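Local coordinates for protein diphthine synthase (Aeropyrum pernix, PDB 1WDE) that probably catalyses the S-adenosylmethionine-dependent trimethylation of a modified histidine in elongation factor 2, forming diphthine on the way to diphthamide, at residues I153-C164 with C285-V294; V141-G149 with L182-L191. All coordinates share one frame; numbering follows the deposited sequence.

Contact 1: residues I153-C164 with C285-V294; sequences ISVARRIYLNLC and CKKGVYMEPV
A disulfide between Cys164 and Cys285 ties helix 153-165 to the last turn of helix 277-287, and from there the C-terminal tail runs back along helix 153-165 to the end of the chain. The two SG atoms lie 2.0 Å apart, with a C-S-S-C torsion of -83°. Cys164 SG also touches Tyr290 CD2 at 3.5 Å, an oblique sulfur-aromatic contact.

Tyr290 and Tyr160 form an offset stack, their planes only 9° apart and their centroids separated by 4.2 Å. The displacement brings CD2 of Tyr160 over the rim of the Tyr290 ring, near CZ, while Tyr160 CB sits over the same ring in a CH-pi contact. The hydroxyl of Tyr160 lies beyond the stack, hydrogen-bonded to the Asp195 carboxylate and the Leu207 backbone N. Gly288, with positive phi, ends helix 277-287 in a Schellman motif and begins a type I turn to Met291 that delivers Tyr290.

From Met291 onward the tail is poorly ordered. Arg157 reaches out to it with CG anti to the backbone N (chi1 172°) and the chain extended to NE. Its NE makes a salt bridge to Glu292 OE1 at 2.7 Å and a weak, bent hydrogen bond to Tyr290 O at 3.0 Å. Leu161 CD1 lies over the centre of one guanidinium face, and Pro293 CB over the rim of the opposite one. Glu292 OE2 is held by Tyr198 of helix 184-202. At the chain terminus Val294 leans on Ile153 through their methyl groups.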
# COMPACT_ATOMS: atom_id res chain seq x y z
N ILE A 153 6.14 7.67 15.09
CA ILE A 153 5.56 8.95 15.50
C ILE A 153 5.23 9.85 14.30
O ILE A 153 4.16 10.47 14.23
CB ILE A 153 6.51 9.69 16.48
CG1 ILE A 153 6.66 8.87 17.76
CG2 ILE A 153 5.96 11.06 16.82
CD1 ILE A 153 7.58 9.52 18.80
N SER A 154 6.14 9.93 13.34
CA SER A 154 5.86 10.76 12.18
C SER A 154 4.67 10.16 11.42
O SER A 154 3.90 10.88 10.80
CB SER A 154 7.08 10.85 11.27
OG SER A 154 7.37 9.58 10.74
N VAL A 155 4.51 8.84 11.50
CA VAL A 155 3.40 8.18 10.82
C VAL A 155 2.05 8.57 11.43
O VAL A 155 1.09 8.82 10.69
CB VAL A 155 3.56 6.65 10.85
CG1 VAL A 155 2.21 5.97 10.58
CG2 VAL A 155 4.57 6.24 9.79
N ALA A 156 1.98 8.63 12.76
CA ALA A 156 0.74 9.01 13.44
C ALA A 156 0.39 10.43 13.00
O ALA A 156 -0.75 10.70 12.62
CB ALA A 156 0.91 8.95 14.98
N ARG A 157 1.36 11.34 13.04
CA ARG A 157 1.12 12.71 12.61
C ARG A 157 0.55 12.81 11.19
O ARG A 157 -0.35 13.60 10.95
CB ARG A 157 2.40 13.55 12.70
CG ARG A 157 2.27 14.95 12.08
CD ARG A 157 3.42 15.83 12.54
NE ARG A 157 3.40 17.16 11.95
CZ ARG A 157 3.93 17.45 10.76
NH1 ARG A 157 4.51 16.51 10.03
NH2 ARG A 157 3.90 18.70 10.32
N ARG A 158 1.06 12.03 10.24
CA ARG A 158 0.54 12.14 8.88
C ARG A 158 -0.94 11.74 8.85
O ARG A 158 -1.74 12.25 8.06
CB ARG A 158 1.36 11.30 7.89
CG ARG A 158 2.78 11.83 7.66
CD ARG A 158 3.36 11.30 6.34
NE ARG A 158 2.55 11.72 5.19
CZ ARG A 158 2.31 10.96 4.11
NH1 ARG A 158 2.83 9.74 4.02
NH2 ARG A 158 1.53 11.41 3.14
N ILE A 159 -1.32 10.84 9.74
CA ILE A 159 -2.72 10.44 9.78
C ILE A 159 -3.54 11.63 10.27
O ILE A 159 -4.58 11.93 9.70
CB ILE A 159 -2.94 9.23 10.71
CG1 ILE A 159 -2.20 8.01 10.14
CG2 ILE A 159 -4.44 8.95 10.84
CD1 ILE A 159 -2.26 6.75 11.05
N TYR A 160 -3.07 12.31 11.32
CA TYR A 160 -3.82 13.48 11.78
C TYR A 160 -3.87 14.58 10.69
O TYR A 160 -4.84 15.31 10.58
CB TYR A 160 -3.21 14.07 13.06
CG TYR A 160 -3.45 13.23 14.31
CD1 TYR A 160 -2.42 12.47 14.86
CD2 TYR A 160 -4.69 13.23 14.94
CE1 TYR A 160 -2.63 11.73 16.05
CE2 TYR A 160 -4.90 12.50 16.11
CZ TYR A 160 -3.87 11.75 16.66
OH TYR A 160 -4.06 11.06 17.82
N LEU A 161 -2.81 14.69 9.90
CA LEU A 161 -2.79 15.71 8.83
C LEU A 161 -3.89 15.43 7.80
O LEU A 161 -4.54 16.35 7.30
CB LEU A 161 -1.40 15.74 8.16
CG LEU A 161 -0.34 16.41 9.06
CD1 LEU A 161 1.02 16.41 8.39
CD2 LEU A 161 -0.79 17.85 9.35
N ASN A 162 -4.12 14.15 7.51
CA ASN A 162 -5.17 13.78 6.57
C ASN A 162 -6.50 14.15 7.21
O ASN A 162 -7.38 14.75 6.58
CB ASN A 162 -5.19 12.26 6.32
CG ASN A 162 -4.22 11.81 5.23
OD1 ASN A 162 -3.83 12.57 4.36
ND2 ASN A 162 -3.88 10.53 5.27
N LEU A 163 -6.66 13.76 8.47
CA LEU A 163 -7.89 14.06 9.18
C LEU A 163 -8.21 15.56 9.17
O LEU A 163 -9.35 15.93 8.91
CB LEU A 163 -7.82 13.56 10.63
CG LEU A 163 -7.75 12.03 10.70
CD1 LEU A 163 -7.42 11.57 12.12
CD2 LEU A 163 -9.08 11.46 10.25
N CYS A 164 -7.22 16.40 9.43
CA CYS A 164 -7.44 17.85 9.43
C CYS A 164 -7.83 18.39 8.04
O CYS A 164 -8.41 19.47 7.92
CB CYS A 164 -6.19 18.59 9.92
SG CYS A 164 -5.63 18.22 11.60
N CYS A 285 -7.06 20.27 15.45
CA CYS A 285 -6.59 20.69 14.14
C CYS A 285 -6.60 22.21 14.12
O CYS A 285 -5.62 22.83 13.75
CB CYS A 285 -7.50 20.16 13.03
SG CYS A 285 -7.33 18.37 12.70
N LYS A 286 -7.72 22.79 14.55
CA LYS A 286 -7.85 24.24 14.59
C LYS A 286 -6.84 24.90 15.51
O LYS A 286 -6.44 26.04 15.27
CB LYS A 286 -9.27 24.63 15.01
CG LYS A 286 -10.32 24.28 13.99
CD LYS A 286 -11.70 24.57 14.53
CE LYS A 286 -12.78 24.17 13.54
NZ LYS A 286 -14.14 24.41 14.12
N LYS A 287 -6.41 24.20 16.56
CA LYS A 287 -5.42 24.75 17.48
C LYS A 287 -4.01 24.70 16.89
O LYS A 287 -3.09 25.29 17.44
CB LYS A 287 -5.40 23.99 18.81
CG LYS A 287 -6.68 24.03 19.62
CD LYS A 287 -6.55 23.12 20.84
CE LYS A 287 -7.81 23.14 21.69
NZ LYS A 287 -7.64 22.35 22.94
N GLY A 288 -3.84 23.98 15.79
CA GLY A 288 -2.53 23.89 15.16
C GLY A 288 -1.62 22.86 15.82
O GLY A 288 -0.41 22.81 15.56
N VAL A 289 -2.20 22.04 16.68
CA VAL A 289 -1.46 21.01 17.39
C VAL A 289 -0.65 20.09 16.47
O VAL A 289 0.52 19.77 16.74
CB VAL A 289 -2.44 20.12 18.18
CG1 VAL A 289 -1.69 19.01 18.90
CG2 VAL A 289 -3.23 20.96 19.15
N TYR A 290 -1.27 19.67 15.36
CA TYR A 290 -0.63 18.71 14.48
C TYR A 290 0.41 19.20 13.48
O TYR A 290 0.76 18.48 12.56
CB TYR A 290 -1.71 17.89 13.78
CG TYR A 290 -2.72 17.29 14.76
CD1 TYR A 290 -2.31 16.40 15.76
CD2 TYR A 290 -4.07 17.61 14.68
CE1 TYR A 290 -3.23 15.85 16.65
CE2 TYR A 290 -5.00 17.06 15.56
CZ TYR A 290 -4.57 16.18 16.55
OH TYR A 290 -5.48 15.61 17.39
N MSE A 291 0.91 20.41 13.67
CA MSE A 291 1.96 20.94 12.80
C MSE A 291 3.12 21.37 13.71
O MSE A 291 2.92 22.19 14.61
CB MSE A 291 1.43 22.14 11.98
CG MSE A 291 0.27 21.82 11.02
SE MSE A 291 -0.38 23.32 9.89
CE MSE A 291 0.58 22.92 8.26
N GLU A 292 4.31 20.80 13.52
CA GLU A 292 5.45 21.20 14.35
C GLU A 292 6.75 21.39 13.57
O GLU A 292 7.32 22.48 13.61
CB GLU A 292 5.69 20.21 15.48
CG GLU A 292 4.42 19.71 16.13
CD GLU A 292 3.81 18.57 15.34
OE1 GLU A 292 4.36 18.25 14.26
OE2 GLU A 292 2.80 18.00 15.81
N PRO A 293 7.24 20.35 12.87
CA PRO A 293 6.79 18.96 12.66
C PRO A 293 7.42 17.98 13.65
O PRO A 293 7.96 18.38 14.67
CB PRO A 293 7.24 18.64 11.23
CG PRO A 293 7.53 19.99 10.61
CD PRO A 293 8.15 20.72 11.77
N VAL A 294 7.36 16.69 13.32
CA VAL A 294 7.92 15.66 14.18
C VAL A 294 8.79 14.70 13.36
O VAL A 294 8.54 13.48 13.40
CB VAL A 294 6.81 14.84 14.88
CG1 VAL A 294 7.41 13.90 15.91
CG2 VAL A 294 5.82 15.78 15.55
OXT VAL A 294 9.72 15.19 12.69

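Contact 2: residues V141-G149 with L182-L191; sequences VTLPGPWRG and LSPGQGVSLL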
# COMPACT_ATOMS: atom_id res chain seq x y z
N VAL A 141 0.30 5.86 4.43
CA VAL A 141 1.42 5.60 5.34
C VAL A 141 1.64 4.09 5.41
O VAL A 141 0.79 3.32 4.96
CB VAL A 141 1.12 6.11 6.76
CG1 VAL A 141 0.80 7.61 6.72
CG2 VAL A 141 -0.06 5.33 7.34
N THR A 142 2.78 3.66 5.94
CA THR A 142 3.03 2.23 6.09
C THR A 142 3.24 1.97 7.58
O THR A 142 4.03 2.67 8.21
CB THR A 142 4.28 1.78 5.31
OG1 THR A 142 4.11 2.09 3.92
CG2 THR A 142 4.47 0.23 5.44
N LEU A 143 2.54 1.00 8.16
CA LEU A 143 2.71 0.72 9.58
C LEU A 143 3.87 -0.28 9.68
O LEU A 143 3.77 -1.41 9.21
CB LEU A 143 1.41 0.14 10.17
CG LEU A 143 0.16 1.00 9.91
CD1 LEU A 143 -1.04 0.38 10.61
CD2 LEU A 143 0.41 2.44 10.40
N PRO A 144 4.99 0.15 10.28
CA PRO A 144 6.19 -0.69 10.44
C PRO A 144 6.03 -1.87 11.38
O PRO A 144 5.27 -1.81 12.36
CB PRO A 144 7.23 0.31 10.95
CG PRO A 144 6.40 1.22 11.83
CD PRO A 144 5.15 1.44 10.99
N GLY A 145 6.75 -2.94 11.09
CA GLY A 145 6.70 -4.10 11.96
C GLY A 145 7.66 -3.84 13.11
O GLY A 145 8.46 -2.90 13.04
N PRO A 146 7.62 -4.64 14.18
CA PRO A 146 8.53 -4.42 15.31
C PRO A 146 10.00 -4.69 14.98
O PRO A 146 10.88 -4.34 15.75
CB PRO A 146 7.99 -5.38 16.38
CG PRO A 146 7.43 -6.50 15.56
CD PRO A 146 6.70 -5.76 14.46
N TRP A 147 10.26 -5.31 13.83
CA TRP A 147 11.63 -5.61 13.44
C TRP A 147 12.37 -4.39 12.89
O TRP A 147 13.55 -4.47 12.55
CB TRP A 147 11.67 -6.74 12.42
CG TRP A 147 10.91 -6.46 11.16
CD1 TRP A 147 11.36 -5.79 10.06
CD2 TRP A 147 9.56 -6.85 10.88
NE1 TRP A 147 10.37 -5.74 9.10
CE2 TRP A 147 9.26 -6.38 9.58
CE3 TRP A 147 8.59 -7.55 11.59
CZ2 TRP A 147 8.01 -6.59 8.98
CZ3 TRP A 147 7.35 -7.77 11.00
CH2 TRP A 147 7.08 -7.29 9.70
N ARG A 148 11.68 -3.26 12.80
CA ARG A 148 12.30 -2.05 12.28
C ARG A 148 12.87 -1.26 13.46
O ARG A 148 13.69 -0.36 13.29
CB ARG A 148 11.28 -1.21 11.52
CG ARG A 148 10.38 -2.04 10.63
CD ARG A 148 10.34 -1.53 9.21
NE ARG A 148 11.57 -1.83 8.48
CZ ARG A 148 11.62 -2.42 7.29
NH1 ARG A 148 10.51 -2.80 6.67
NH2 ARG A 148 12.79 -2.65 6.72
N GLY A 149 12.43 -1.63 14.66
CA GLY A 149 12.90 -0.97 15.86
C GLY A 149 12.53 0.49 15.89
O GLY A 149 13.28 1.32 16.42
N LEU A 182 2.80 -8.11 8.16
CA LEU A 182 2.59 -7.77 9.56
C LEU A 182 1.08 -7.94 9.78
O LEU A 182 0.29 -7.60 8.90
CB LEU A 182 2.97 -6.31 9.78
CG LEU A 182 3.53 -5.78 11.09
CD1 LEU A 182 2.97 -4.39 11.26
CD2 LEU A 182 3.16 -6.64 12.28
N SER A 183 0.67 -8.46 10.93
CA SER A 183 -0.75 -8.64 11.19
C SER A 183 -1.39 -7.30 11.52
O SER A 183 -0.72 -6.41 12.05
CB SER A 183 -0.99 -9.59 12.37
OG SER A 183 -0.53 -9.02 13.58
N PRO A 184 -2.69 -7.13 11.22
CA PRO A 184 -3.40 -5.88 11.51
C PRO A 184 -3.28 -5.52 12.98
O PRO A 184 -2.97 -4.38 13.34
CB PRO A 184 -4.84 -6.20 11.10
CG PRO A 184 -4.64 -7.13 9.93
CD PRO A 184 -3.54 -8.06 10.45
N GLY A 185 -3.47 -6.52 13.84
CA GLY A 185 -3.38 -6.28 15.27
C GLY A 185 -2.02 -5.78 15.71
O GLY A 185 -1.93 -4.86 16.51
N GLN A 186 -0.95 -6.38 15.20
CA GLN A 186 0.36 -5.91 15.59
C GLN A 186 0.64 -4.55 14.94
O GLN A 186 1.17 -3.64 15.59
CB GLN A 186 1.44 -6.92 15.20
CG GLN A 186 2.84 -6.44 15.53
CD GLN A 186 3.85 -7.57 15.66
OE1 GLN A 186 3.75 -8.60 14.99
NE2 GLN A 186 4.84 -7.37 16.53
N GLY A 187 0.28 -4.39 13.66
CA GLY A 187 0.54 -3.11 13.00
C GLY A 187 -0.15 -1.95 13.71
O GLY A 187 0.46 -0.90 13.95
N VAL A 188 -1.42 -2.14 14.06
CA VAL A 188 -2.21 -1.13 14.74
C VAL A 188 -1.74 -0.91 16.17
O VAL A 188 -1.71 0.22 16.64
CB VAL A 188 -3.71 -1.51 14.73
CG1 VAL A 188 -4.53 -0.48 15.47
CG2 VAL A 188 -4.20 -1.63 13.30
N SER A 189 -1.35 -1.98 16.87
CA SER A 189 -0.87 -1.82 18.24
C SER A 189 0.30 -0.87 18.38
O SER A 189 0.31 0.00 19.26
CB SER A 189 -0.48 -3.17 18.86
OG SER A 189 -1.63 -3.88 19.25
N LEU A 190 1.30 -1.04 17.53
CA LEU A 190 2.46 -0.18 17.57
C LEU A 190 2.08 1.23 17.09
O LEU A 190 2.69 2.21 17.50
CB LEU A 190 3.60 -0.75 16.71
CG LEU A 190 4.83 0.15 16.54
CD1 LEU A 190 5.43 0.52 17.91
CD2 LEU A 190 5.86 -0.59 15.67
N LEU A 191 1.09 1.32 16.22
CA LEU A 191 0.62 2.63 15.73
C LEU A 191 0.03 3.37 16.94
O LEU A 191 0.32 4.54 17.17
CB LEU A 191 -0.47 2.45 14.67
CG LEU A 191 -0.82 3.54 13.63
CD1 LEU A 191 -2.33 3.53 13.37
CD2 LEU A 191 -0.37 4.89 14.09
O HOH W 1 2.70 0.26 13.19
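Leu143, the last residue of strand 137-143, points its side chain at the first turns of helix 184-202, which crosses the strand at 107°. Its CB lies 4.0 Å from Gly187 O. CG is anti to the carbonyl carbon (chi1 -54°), which carries the isobutyl group toward the helix; there CD1 rests against the Gly187 carbonyl, 3.9 Å from the O, and CD2 packs on Leu191 CG at 3.6 Å. The backbones come closest here, Leu143 CA 5.6 Å from Gly187 CA.

Beyond the strand the chain turns past the start of the helix. Leu182 CD1 touches Leu143 O and Pro144 O, and its CG meets Gly145 CA at 3.7 Å and, more loosely, Trp147 CH2. Leu190 CD2 approaches Pro144 O from the helix. The extended Gln186 side chain crosses Pro146 at about a right angle, its amide implausibly close to the ring. Ser183 is the N-cap, its OG accepting from Gln186 N at 3.1 Å.

Strand 137-143, helix 153-165 and parallel strand 168-173 form a beta-alpha-beta crossover; helix 184-202, next in the chain, packs back against the first strand's end. Leu143 also lies beside Leu173, a probable S-adenosylmethionine-binding residue. No direct hydrogen bond joins the segments; a water donates to Gly187 O at 2.6 Å and weakly to Pro144 O, linking two carbonyls that cannot bond each other. Cohesion therefore rests mainly on van der Waals contact of leucine side chains with one another, backbone carbonyls and the loop.

How the contacts relate
The two contacts have centres about 19 Å apart and share helix 153-165; they are also joined by helix 184-202, whose start lies in contact 2 and whose later turns carry Asp195 and Tyr198 to contact 1. Along the chain their segments alternate: strand 137-143 and its following loop, helix 153-165, the start of helix 184-202, and finally the C-terminal tail. Strand 137-143 is outermost in the mixed sheet within this chain, beside strand 168-173. Val155 and Arg158 of contact 1 pack on Thr142 and Val141 of contact 2, while Val155 and Ile159 touch Leu143 and Leu191. Helix 153-165 thus connects the peripheral C-terminus to the more buried contact 2, near the probable cofactor-binding residue Leu173.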